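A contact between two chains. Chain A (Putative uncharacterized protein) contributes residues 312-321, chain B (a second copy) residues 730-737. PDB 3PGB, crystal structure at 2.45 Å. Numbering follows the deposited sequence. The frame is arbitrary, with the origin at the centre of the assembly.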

ATOM      1  N   HIS A 312     -19.366  -1.832 -21.628  1.00 18.03           N
ATOM      2  CA  HIS A 312     -18.976  -0.474 -21.995  1.00 18.22           C
ATOM      3  C   HIS A 312     -18.666   0.362 -20.759  1.00 18.55           C
ATOM      4  O   HIS A 312     -19.166   0.086 -19.678  1.00 18.44           O
ATOM      5  CB  HIS A 312     -20.082   0.182 -22.817  1.00 18.18           C
ATOM      6  CG  HIS A 312     -20.344  -0.499 -24.123  1.00 18.49           C
ATOM      7  ND1 HIS A 312     -21.441  -0.211 -24.905  1.00 18.85           N
ATOM      8  CD2 HIS A 312     -19.653  -1.458 -24.783  1.00 18.34           C
ATOM      9  CE1 HIS A 312     -21.408  -0.956 -25.994  1.00 18.61           C
ATOM     10  NE2 HIS A 312     -20.334  -1.722 -25.944  1.00 17.98           N
ATOM     11  N   THR A 313     -17.855   1.400 -20.937  1.00 19.18           N
ATOM     12  CA  THR A 313     -17.302   2.170 -19.816  1.00 19.64           C
ATOM     13  C   THR A 313     -18.122   3.401 -19.430  1.00 20.03           C
ATOM     14  O   THR A 313     -17.866   4.007 -18.387  1.00 20.34           O
ATOM     15  CB  THR A 313     -15.879   2.624 -20.140  1.00 19.61           C
ATOM     16  OG1 THR A 313     -15.890   3.376 -21.361  1.00 19.38           O
ATOM     17  CG2 THR A 313     -14.968   1.415 -20.296  1.00 19.63           C
ATOM     18  N   GLU A 314     -19.079   3.770 -20.280  1.00 20.45           N
ATOM     19  CA  GLU A 314     -20.043   4.850 -20.014  1.00 20.87           C
ATOM     20  C   GLU A 314     -20.687   4.758 -18.625  1.00 20.48           C
ATOM     21  O   GLU A 314     -20.782   3.676 -18.037  1.00 20.41           O
ATOM     22  CB  GLU A 314     -21.164   4.817 -21.077  1.00 21.32           C
ATOM     23  CG  GLU A 314     -21.974   3.483 -21.095  1.00 23.25           C
ATOM     24  CD  GLU A 314     -23.011   3.372 -22.234  1.00 25.88           C
ATOM     25  OE1 GLU A 314     -23.946   2.541 -22.089  1.00 26.93           O
ATOM     26  OE2 GLU A 314     -22.896   4.089 -23.262  1.00 26.03           O
ATOM     27  N   GLN A 315     -21.153   5.894 -18.117  1.00 20.12           N
ATOM     28  CA  GLN A 315     -21.877   5.923 -16.850  1.00 19.85           C
ATOM     29  C   GLN A 315     -23.083   4.988 -16.908  1.00 19.69           C
ATOM     30  O   GLN A 315     -23.800   4.963 -17.902  1.00 19.92           O
ATOM     31  CB  GLN A 315     -22.335   7.347 -16.527  1.00 19.80           C
ATOM     32  CG  GLN A 315     -22.916   7.534 -15.123  1.00 19.50           C
ATOM     33  CD  GLN A 315     -24.328   6.992 -14.977  1.00 19.05           C
ATOM     34  OE1 GLN A 315     -25.097   6.956 -15.936  1.00 18.59           O
ATOM     35  NE2 GLN A 315     -24.671   6.564 -13.769  1.00 18.88           N
ATOM     36  N   ARG A 316     -23.316   4.228 -15.843  1.00 19.55           N
ATOM     37  CA  ARG A 316     -24.481   3.350 -15.784  1.00 19.45           C
ATOM     38  C   ARG A 316     -24.945   3.050 -14.364  1.00 19.16           C
ATOM     39  O   ARG A 316     -24.132   2.783 -13.483  1.00 19.06           O
ATOM     40  CB  ARG A 316     -24.183   2.033 -16.490  1.00 19.58           C
ATOM     41  CG  ARG A 316     -25.402   1.147 -16.640  1.00 19.90           C
ATOM     42  CD  ARG A 316     -25.185   0.085 -17.684  1.00 20.46           C
ATOM     43  NE  ARG A 316     -24.588  -1.110 -17.103  1.00 20.60           N
ATOM     44  CZ  ARG A 316     -25.139  -2.323 -17.094  1.00 19.50           C
ATOM     45  NH1 ARG A 316     -26.323  -2.547 -17.653  1.00 18.50           N
ATOM     46  NH2 ARG A 316     -24.478  -3.328 -16.528  1.00 19.88           N
ATOM     47  N   GLY A 317     -26.263   3.061 -14.170  1.00 18.97           N
ATOM     48  CA  GLY A 317     -26.872   2.754 -12.885  1.00 18.80           C
ATOM     49  C   GLY A 317     -27.302   4.001 -12.139  1.00 18.88           C
ATOM     50  O   GLY A 317     -27.249   5.112 -12.678  1.00 18.51           O
ATOM     51  N   PRO A 318     -27.734   3.829 -10.882  1.00 19.14           N
ATOM     52  CA  PRO A 318     -28.251   4.959 -10.109  1.00 19.19           C
ATOM     53  C   PRO A 318     -27.148   5.935  -9.703  1.00 19.19           C
ATOM     54  O   PRO A 318     -26.164   5.530  -9.080  1.00 19.34           O
ATOM     55  CB  PRO A 318     -28.867   4.290  -8.878  1.00 19.15           C
ATOM     56  CG  PRO A 318     -28.095   3.015  -8.715  1.00 19.51           C
ATOM     57  CD  PRO A 318     -27.715   2.575 -10.103  1.00 19.25           C
ATOM     58  N   VAL A 319     -27.305   7.201 -10.078  1.00 18.98           N
ATOM     59  CA  VAL A 319     -26.386   8.234  -9.645  1.00 18.89           C
ATOM     60  C   VAL A 319     -26.604   8.433  -8.146  1.00 18.85           C
ATOM     61  O   VAL A 319     -27.737   8.634  -7.720  1.00 18.89           O
ATOM     62  CB  VAL A 319     -26.613   9.565 -10.378  1.00 18.84           C
ATOM     63  CG1 VAL A 319     -25.602  10.594  -9.909  1.00 18.42           C
ATOM     64  CG2 VAL A 319     -26.521   9.363 -11.890  1.00 19.07           C
ATOM     65  N   PRO A 320     -25.529   8.356  -7.341  1.00 18.79           N
ATOM     66  CA  PRO A 320     -25.716   8.416  -5.894  1.00 18.79           C
ATOM     67  C   PRO A 320     -25.993   9.822  -5.375  1.00 18.73           C
ATOM     68  O   PRO A 320     -25.789  10.795  -6.100  1.00 19.11           O
ATOM     69  CB  PRO A 320     -24.382   7.895  -5.330  1.00 19.00           C
ATOM     70  CG  PRO A 320     -23.549   7.482  -6.510  1.00 19.02           C
ATOM     71  CD  PRO A 320     -24.115   8.159  -7.704  1.00 18.97           C
ATOM     72  N   PRO A 321     -26.455   9.931  -4.121  1.00 18.64           N
ATOM     73  CA  PRO A 321     -26.748  11.229  -3.520  1.00 18.58           C
ATOM     74  C   PRO A 321     -25.585  12.216  -3.615  1.00 18.36           C
ATOM     75  O   PRO A 321     -24.449  11.862  -3.310  1.00 18.40           O
ATOM     76  CB  PRO A 321     -27.024  10.880  -2.053  1.00 18.59           C
ATOM     77  CG  PRO A 321     -27.490   9.488  -2.083  1.00 18.82           C
ATOM     78  CD  PRO A 321     -26.785   8.818  -3.211  1.00 18.66           C
TER
ATOM     79  N   SER B 730     -18.552   1.624  -9.534  1.00 15.73           N
ATOM     80  CA  SER B 730     -17.945   2.940  -9.749  1.00 15.97           C
ATOM     81  C   SER B 730     -18.468   3.604 -11.025  1.00 16.20           C
ATOM     82  O   SER B 730     -18.467   4.831 -11.129  1.00 16.39           O
ATOM     83  CB  SER B 730     -16.414   2.842  -9.806  1.00 15.94           C
ATOM     84  OG  SER B 730     -15.955   2.647 -11.137  1.00 16.41           O
ATOM     85  N   ARG B 731     -18.920   2.797 -11.986  1.00 16.35           N
ATOM     86  CA  ARG B 731     -19.448   3.317 -13.250  1.00 16.48           C
ATOM     87  C   ARG B 731     -20.752   4.103 -13.081  1.00 16.65           C
ATOM     88  O   ARG B 731     -21.235   4.707 -14.027  1.00 16.78           O
ATOM     89  CB  ARG B 731     -19.647   2.175 -14.261  1.00 16.38           C
ATOM     90  N   GLU B 732     -21.330   4.103 -11.886  1.00 16.88           N
ATOM     91  CA  GLU B 732     -22.556   4.854 -11.661  1.00 17.09           C
ATOM     92  C   GLU B 732     -22.284   6.317 -11.337  1.00 16.83           C
ATOM     93  O   GLU B 732     -23.211   7.124 -11.293  1.00 16.91           O
ATOM     94  CB  GLU B 732     -23.405   4.184 -10.578  1.00 17.51           C
ATOM     95  CG  GLU B 732     -22.950   4.420  -9.150  1.00 18.72           C
ATOM     96  CD  GLU B 732     -23.604   3.463  -8.156  1.00 20.42           C
ATOM     97  OE1 GLU B 732     -24.005   2.339  -8.543  1.00 21.22           O
ATOM     98  OE2 GLU B 732     -23.713   3.844  -6.975  1.00 21.25           O
ATOM     99  N   THR B 733     -21.016   6.672 -11.147  1.00 16.63           N
ATOM    100  CA  THR B 733     -20.649   8.068 -10.908  1.00 16.27           C
ATOM    101  C   THR B 733     -20.756   8.935 -12.173  1.00 16.25           C
ATOM    102  O   THR B 733     -20.458   8.484 -13.289  1.00 15.55           O
ATOM    103  CB  THR B 733     -19.225   8.194 -10.319  1.00 16.26           C
ATOM    104  OG1 THR B 733     -19.030   9.524  -9.824  1.00 16.71           O
ATOM    105  CG2 THR B 733     -18.159   7.869 -11.359  1.00 15.60           C
ATOM    106  N   VAL B 734     -21.198  10.179 -11.976  1.00 16.28           N
ATOM    107  CA  VAL B 734     -21.182  11.201 -13.026  1.00 16.29           C
ATOM    108  C   VAL B 734     -19.775  11.784 -13.228  1.00 16.45           C
ATOM    109  O   VAL B 734     -19.471  12.344 -14.285  1.00 16.59           O
ATOM    110  CB  VAL B 734     -22.180  12.366 -12.728  1.00 16.38           C
ATOM    111  CG1 VAL B 734     -23.630  11.856 -12.711  1.00 15.83           C
ATOM    112  CG2 VAL B 734     -21.839  13.074 -11.422  1.00 15.92           C
ATOM    113  N   ASN B 735     -18.908  11.636 -12.231  1.00 16.53           N
ATOM    114  CA  ASN B 735     -17.587  12.268 -12.267  1.00 16.69           C
ATOM    115  C   ASN B 735     -16.568  11.464 -13.083  1.00 17.08           C
ATOM    116  O   ASN B 735     -15.503  11.082 -12.603  1.00 16.79           O
ATOM    117  CB  ASN B 735     -17.112  12.550 -10.845  1.00 16.43           C
ATOM    118  CG  ASN B 735     -18.043  13.502 -10.119  1.00 15.86           C
ATOM    119  OD1 ASN B 735     -18.893  13.076  -9.341  1.00 15.10           O
ATOM    120  ND2 ASN B 735     -17.922  14.791 -10.414  1.00 14.14           N
ATOM    121  N   MET B 736     -16.936  11.238 -14.339  1.00 17.77           N
ATOM    122  CA  MET B 736     -16.121  10.540 -15.313  1.00 18.29           C
ATOM    123  C   MET B 736     -16.233  11.313 -16.620  1.00 18.72           C
ATOM    124  O   MET B 736     -17.056  12.220 -16.736  1.00 18.53           O
ATOM    125  CB  MET B 736     -16.635   9.119 -15.505  1.00 18.49           C
ATOM    126  CG  MET B 736     -18.116   9.041 -15.879  1.00 19.12           C
ATOM    127  SD  MET B 736     -18.631   7.406 -16.416  1.00 21.54           S
ATOM    128  CE  MET B 736     -17.542   7.172 -17.827  1.00 23.17           C
ATOM    129  N   VAL B 737     -15.424  10.946 -17.604  1.00 19.32           N
ATOM    130  CA  VAL B 737     -15.410  11.664 -18.873  1.00 19.86           C
ATOM    131  C   VAL B 737     -15.014  10.747 -20.029  1.00 20.29           C
ATOM    132  O   VAL B 737     -14.332   9.746 -19.820  1.00 20.18           O
ATOM    133  CB  VAL B 737     -14.439  12.865 -18.802  1.00 19.77           C
ATOM    134  CG1 VAL B 737     -12.997  12.392 -18.800  1.00 19.79           C
ATOM    135  CG2 VAL B 737     -14.686  13.805 -19.942  1.00 20.16           C
TER

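Chain A crosses this contact as an extended segment without regular secondary structure, and its backbone does much of the binding. At T313(A) the partner is M736(B), whose CB points toward chain A; the side chain passes Q315(A), with SD 3.4 Å from N of Q315(A) and 3.7 Å from its CB, and ends with CE 3.2 Å from O of T313(A).

Q315(A) is the polar anchor. Its CB points sideways, but chi1 t and chi2 m bring the amide back, so that NE2 donates to O of E732(B) at 2.9 Å and to O of G317(A), in its own chain, at 3.2 Å. An amide nitrogen suits this place because its two hydrogens can serve two carbonyls.

R316(A) contributes main chain: its N donates to O of R731(B) at 2.8 Å, while its side chain starts away from the partner. Its O rests 3.2 Å from CA of E732(B), a CA-H...O contact. G317(A) has backbone angles that call for glycine.

Beyond it, E732(B), the residue most covered in the 484 Å² buried here, packs its CG 3.4 Å from O of P318(A) and its OE2 3.7 Å from CG of P320(A). Glutamate suits this covered place because its methylenes pack on chain A while OE1 is hydrogen-bonded elsewhere in the structure. Between these prolines, V319(A) adds an apolar touch, CG1 to CG1 of V734(B) at 3.7 Å.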